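Local coordinates for protein RNA methyltransferase, TrmH family (Porphyromonas gingivalis, PDB 2I6D) that probably transfers methyl groups to RNA, as a TrmH-family member of the knotted, S-adenosylmethionine-dependent SPOUT methyltransferases, at residues P99-L104 against P200-L205; H131-T136 against Q158-K163. All blocks are in the same frame, centred on the assembly; numbering follows the deposited sequence.

Interaction 1 and interaction 2 belong to one parallel sheet, the core of the SpoU methyltransferase domain, and their centres are about 10 Å apart. Strand 104-109, which starts in interaction 1 at L104, has 201-206 on one flank and 131-134, then 158-161, on the other. In sequence, 131-136 and 158-163 are nested inside the loop that interaction 1 closes. The lead-in 99-104 also touches interaction 2 directly. E102 OE2 accepts a hydrogen bond from H131 NE2 at 2.7 Å, and the carbonyl V100 O takes the indole hydrogen of W133 NE1 at 3.0 Å. Between these two bonds in sequence, V101 CG2 packs 3.5 Å from W133 CZ2, linking the apolar parts of both contacts.

Interaction 1: residues P99-L104 against P200-L205; sequences PVVEGL and PAILVL
The first parallel pairing of strands 104-109 and 201-206, in the central sheet of the SpoU domain, begins where L104 comes level with A201, their CA atoms 4.9 Å apart. No hydrogen bond joins 99-104 to 200-205. The backbones instead meet through a CA-H...O contact, L104 CA to A201 O at 3.6 Å, with 141° at the hydrogen. The carbonyl oxygen G103 O comes within 3.4 Å of A201 O, two acceptors that cannot bond to each other; G103 O has a hydrogen bond from T105 OG1. At G103 the chain turns into the strand with phi 68°, a value that favours glycine. Side chains reach the other segment on both faces of the sheet. V101 turns its CB toward 200-205 and spreads its two methyls over consecutive residues. CG1, anti to the backbone N (chi1 -176°), rests against the P200 ring, 3.8 Å from its CB, and is close to the amide A201 N. The other methyl, V101 CG2, lies 4.0 Å from I202 CG1 and equally near I202 CD1, the two side chains crossing at about a right angle. The opposite face carries L104, whose CD1 extends forward along the neighbouring strand, past A201, to touch L203 CB at 3.9 Å and, more loosely, A201 CB at 4.4 Å. Backbone hydrogen bonds of T105 with A201 and L203 continue the pairing, while I202 bonds to P178 and Y180 on the far side of its strand. Around these residues, helix 242-255 covers the face of L104 and L203 through W253 and L249, and helix 165-174 covers V101 and I202 through F172 and L169, with W133 of strand 131-134 beside them.

Interaction 2: residues H131-T136 against Q158-K163; sequences HVWLGT and QPTPLK
W133 sits beside T160 and beneath L162 on one face of the parallel pair 131-134 and 158-161. With CG anti to its carbonyl carbon (chi1 -57°), W133 has CD1 3.8 Å from T160 CB, and L162 CD2 lies 3.7 Å above one indole face, offset toward the rim, and also touches W133 CB. On the same face H131 and Q158 run side by side, the imidazole and amide planes 65° apart; Q158 OE1 approaches the ring edge in plane, 3.0 Å from both ND1 and CE1 of H131. On the other face L134 CD1 packs against P159 CB at 3.9 Å. Four backbone hydrogen bonds fix this register: V132 N to Q158 O (3.0 Å), T160 N to V132 O (2.8 Å), L134 N to T160 O (2.8 Å) and L162 N to L134 O (2.9 Å). P159 and P161 have no N-H to give, and the donors T160 and L162 alternate with them. Further out, E102 and V100 hold the polar ends of H131 and W133, and the F172 ring meets the indole. The pair closes a beta-alpha-beta unit through helix 144-148, with 158-161 outermost in this chain's sheet and 104-109 flanking 131-134.

Interaction 1: residues P99-L104 against P200-L205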
loop_
_atom_site.group_PDB
_atom_site.type_symbol
_atom_site.label_atom_id
_atom_site.label_comp_id
_atom_site.label_asym_id
_atom_site.label_seq_id
_atom_site.Cartn_x
_atom_site.Cartn_y
_atom_site.Cartn_z
ATOM N N PRO A 99 4.359 13.029 4.722
ATOM C CA PRO A 99 4.691 11.764 5.386
ATOM C C PRO A 99 4.721 11.944 6.902
ATOM O O PRO A 99 5.222 12.959 7.399
ATOM C CB PRO A 99 6.102 11.459 4.877
ATOM C CG PRO A 99 6.650 12.760 4.437
ATOM C CD PRO A 99 5.476 13.528 3.900
ATOM N N VAL A 100 4.204 10.946 7.610
ATOM C CA VAL A 100 4.071 10.970 9.042
ATOM C C VAL A 100 4.811 9.729 9.569
ATOM O O VAL A 100 4.740 8.646 8.948
ATOM C CB VAL A 100 2.545 10.953 9.429
ATOM C CG1 VAL A 100 2.325 10.511 10.872
ATOM C CG2 VAL A 100 1.899 12.329 9.158
ATOM N N VAL A 101 5.558 9.893 10.661
ATOM C CA VAL A 101 6.142 8.736 11.382
ATOM C C VAL A 101 5.325 8.499 12.646
ATOM O O VAL A 101 5.293 9.352 13.521
ATOM C CB VAL A 101 7.645 8.931 11.787
ATOM C CG1 VAL A 101 8.212 7.636 12.449
ATOM C CG2 VAL A 101 8.518 9.303 10.594
ATOM N N GLU A 102 4.654 7.347 12.757
ATOM C CA GLU A 102 3.972 7.005 14.014
ATOM C C GLU A 102 4.320 5.544 14.225
ATOM O O GLU A 102 3.803 4.686 13.529
ATOM C CB GLU A 102 2.445 7.206 13.941
ATOM C CG GLU A 102 2.038 8.690 13.843
ATOM C CD GLU A 102 0.547 8.958 13.576
ATOM O OE1 GLU A 102 0.061 9.985 14.119
ATOM O OE2 GLU A 102 -0.117 8.187 12.822
ATOM N N GLY A 103 5.244 5.285 15.144
ATOM C CA GLY A 103 5.819 3.962 15.292
ATOM C C GLY A 103 6.688 3.560 14.108
ATOM O O GLY A 103 7.101 4.400 13.280
ATOM N N LEU A 104 6.964 2.262 14.017
ATOM C CA LEU A 104 7.752 1.744 12.932
ATOM C C LEU A 104 7.039 2.058 11.611
ATOM O O LEU A 104 5.845 1.729 11.429
ATOM C CB LEU A 104 7.915 0.228 13.097
ATOM C CG LEU A 104 8.553 -0.487 11.913
ATOM C CD1 LEU A 104 9.995 0.111 11.662
ATOM C CD2 LEU A 104 8.588 -2.005 12.224
ATOM N N PRO A 200 9.040 5.902 17.289
ATOM C CA PRO A 200 9.306 6.360 15.926
ATOM C C PRO A 200 10.578 5.745 15.334
ATOM O O PRO A 200 11.630 5.745 15.952
ATOM C CB PRO A 200 9.414 7.891 16.083
ATOM C CG PRO A 200 9.782 8.124 17.505
ATOM C CD PRO A 200 9.099 7.008 18.273
ATOM N N ALA A 201 10.459 5.170 14.143
ATOM C CA ALA A 201 11.620 4.640 13.440
ATOM C C ALA A 201 11.202 4.478 11.998
ATOM O O ALA A 201 10.058 4.172 11.722
ATOM C CB ALA A 201 12.026 3.246 13.973
ATOM N N ILE A 202 12.148 4.655 11.096
ATOM C CA ILE A 202 11.880 4.416 9.680
ATOM C C ILE A 202 12.714 3.219 9.256
ATOM O O ILE A 202 13.892 3.115 9.657
ATOM C CB ILE A 202 12.240 5.668 8.833
ATOM C CG1 ILE A 202 11.341 6.864 9.234
ATOM C CG2 ILE A 202 12.148 5.332 7.344
ATOM C CD1 ILE A 202 11.999 8.251 8.946
ATOM N N LEU A 203 12.111 2.321 8.469
ATOM C CA LEU A 203 12.804 1.151 7.951
ATOM C C LEU A 203 12.697 1.174 6.437
ATOM O O LEU A 203 11.601 1.090 5.857
ATOM C CB LEU A 203 12.179 -0.157 8.501
ATOM C CG LEU A 203 12.641 -1.476 7.861
ATOM C CD1 LEU A 203 14.173 -1.609 7.990
ATOM C CD2 LEU A 203 11.946 -2.664 8.579
ATOM N N VAL A 204 13.847 1.273 5.807
ATOM C CA VAL A 204 13.910 1.413 4.359
ATOM C C VAL A 204 14.130 0.050 3.715
ATOM O O VAL A 204 15.065 -0.689 4.092
ATOM C CB VAL A 204 15.064 2.364 3.916
ATOM C CG1 VAL A 204 15.090 2.505 2.362
ATOM C CG2 VAL A 204 14.937 3.807 4.610
ATOM N N LEU A 205 13.307 -0.257 2.716
ATOM C CA LEU A 205 13.407 -1.514 1.968
ATOM C C LEU A 205 13.562 -1.191 0.479
ATOM O O LEU A 205 12.777 -0.408 -0.064
ATOM C CB LEU A 205 12.147 -2.345 2.198
ATOM C CG LEU A 205 12.104 -2.702 3.708
ATOM C CD1 LEU A 205 10.716 -2.649 4.273
ATOM C CD2 LEU A 205 12.779 -4.062 3.899
#

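Interaction 2: residues H131-T136 against Q158-K163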
loop_
_atom_site.group_PDB
_atom_site.type_symbol
_atom_site.label_atom_id
_atom_site.label_comp_id
_atom_site.label_asym_id
_atom_site.label_seq_id
_atom_site.Cartn_x
_atom_site.Cartn_y
_atom_site.Cartn_z
ATOM N N HIS A 131 2.004 3.276 8.930
ATOM C CA HIS A 131 2.383 4.127 7.792
ATOM C C HIS A 131 3.350 3.438 6.914
ATOM O O HIS A 131 4.319 2.841 7.396
ATOM C CB HIS A 131 3.016 5.472 8.253
ATOM C CG HIS A 131 2.052 6.358 8.959
ATOM N ND1 HIS A 131 1.208 7.210 8.288
ATOM C CD2 HIS A 131 1.742 6.471 10.272
ATOM C CE1 HIS A 131 0.435 7.836 9.162
ATOM N NE2 HIS A 131 0.740 7.407 10.372
ATOM N N VAL A 132 3.090 3.524 5.611
ATOM C CA VAL A 132 3.993 2.941 4.600
ATOM C C VAL A 132 4.218 4.051 3.580
ATOM O O VAL A 132 3.272 4.566 2.954
ATOM C CB VAL A 132 3.424 1.657 3.905
ATOM C CG1 VAL A 132 4.311 1.227 2.730
ATOM C CG2 VAL A 132 3.269 0.490 4.911
ATOM N N TRP A 133 5.478 4.428 3.416
ATOM C CA TRP A 133 5.814 5.455 2.465
ATOM C C TRP A 133 6.358 4.820 1.205
ATOM O O TRP A 133 7.007 3.768 1.265
ATOM C CB TRP A 133 6.898 6.393 3.026
ATOM C CG TRP A 133 6.607 7.079 4.334
ATOM C CD1 TRP A 133 5.394 7.241 4.966
ATOM C CD2 TRP A 133 7.566 7.759 5.105
ATOM N NE1 TRP A 133 5.578 7.957 6.134
ATOM C CE2 TRP A 133 6.911 8.279 6.240
ATOM C CE3 TRP A 133 8.949 7.951 4.963
ATOM C CZ2 TRP A 133 7.593 8.988 7.235
ATOM C CZ3 TRP A 133 9.635 8.667 5.954
ATOM C CH2 TRP A 133 8.938 9.189 7.074
ATOM N N LEU A 134 6.111 5.455 0.072
ATOM C CA LEU A 134 6.508 4.894 -1.215
ATOM C C LEU A 134 7.446 5.846 -1.941
ATOM O O LEU A 134 7.084 6.980 -2.303
ATOM C CB LEU A 134 5.258 4.570 -2.059
ATOM C CG LEU A 134 4.460 3.547 -1.260
ATOM C CD1 LEU A 134 3.015 3.973 -0.971
ATOM C CD2 LEU A 134 4.589 2.128 -1.782
ATOM N N GLY A 135 8.677 5.410 -2.139
ATOM C CA GLY A 135 9.652 6.280 -2.784
ATOM C C GLY A 135 9.661 6.152 -4.286
ATOM O O GLY A 135 8.798 5.496 -4.870
ATOM N N THR A 136 10.682 6.759 -4.892
ATOM C CA THR A 136 10.885 6.826 -6.320
ATOM C C THR A 136 10.743 5.472 -6.996
ATOM O O THR A 136 11.480 4.547 -6.683
ATOM C CB THR A 136 12.316 7.383 -6.627
ATOM O OG1 THR A 136 12.439 8.699 -6.078
ATOM C CG2 THR A 136 12.612 7.427 -8.142
ATOM N N GLN A 158 -1.917 3.635 6.248
ATOM C CA GLN A 158 -1.911 4.846 5.431
ATOM C C GLN A 158 -0.694 4.884 4.497
ATOM O O GLN A 158 0.452 4.882 4.968
ATOM C CB GLN A 158 -1.923 6.132 6.271
ATOM C CG GLN A 158 -1.952 7.392 5.351
ATOM C CD GLN A 158 -1.679 8.716 6.063
ATOM O OE1 GLN A 158 -0.566 8.973 6.554
ATOM N NE2 GLN A 158 -2.681 9.589 6.072
ATOM N N PRO A 159 -0.931 4.910 3.175
ATOM C CA PRO A 159 0.212 4.902 2.274
ATOM C C PRO A 159 0.568 6.307 1.793
ATOM O O PRO A 159 -0.337 7.094 1.512
ATOM C CB PRO A 159 -0.265 4.007 1.146
ATOM C CG PRO A 159 -1.789 4.310 1.051
ATOM C CD PRO A 159 -2.220 4.786 2.462
ATOM N N THR A 160 1.857 6.622 1.684
ATOM C CA THR A 160 2.256 7.987 1.374
ATOM C C THR A 160 3.271 8.000 0.251
ATOM O O THR A 160 4.418 7.686 0.469
ATOM C CB THR A 160 2.831 8.734 2.620
ATOM O OG1 THR A 160 1.839 8.765 3.659
ATOM C CG2 THR A 160 3.186 10.190 2.260
ATOM N N PRO A 161 2.836 8.348 -0.973
ATOM C CA PRO A 161 3.841 8.555 -2.029
ATOM C C PRO A 161 4.720 9.758 -1.674
ATOM O O PRO A 161 4.196 10.835 -1.354
ATOM C CB PRO A 161 2.988 8.848 -3.273
ATOM C CG PRO A 161 1.594 8.351 -2.911
ATOM C CD PRO A 161 1.452 8.534 -1.455
ATOM N N LEU A 162 6.038 9.605 -1.728
ATOM C CA LEU A 162 6.922 10.692 -1.336
ATOM C C LEU A 162 7.304 11.552 -2.521
ATOM O O LEU A 162 7.459 11.039 -3.626
ATOM C CB LEU A 162 8.195 10.175 -0.660
ATOM C CG LEU A 162 8.088 9.338 0.617
ATOM C CD1 LEU A 162 9.468 9.021 1.142
ATOM C CD2 LEU A 162 7.321 10.097 1.675
ATOM N N LYS A 163 7.438 12.859 -2.280
ATOM C CA LYS A 163 7.911 13.804 -3.279
ATOM C C LYS A 163 9.429 13.680 -3.448
ATOM O O LYS A 163 9.964 13.696 -4.577
ATOM C CB LYS A 163 7.612 15.242 -2.841
ATOM C CG LYS A 163 6.159 15.664 -2.831
ATOM C CD LYS A 163 6.068 17.176 -2.604
ATOM C CE LYS A 163 4.641 17.611 -2.307
ATOM N NZ LYS A 163 4.030 16.750 -1.247
HETATM O O HOH W 1 12.220 11.070 -4.772
#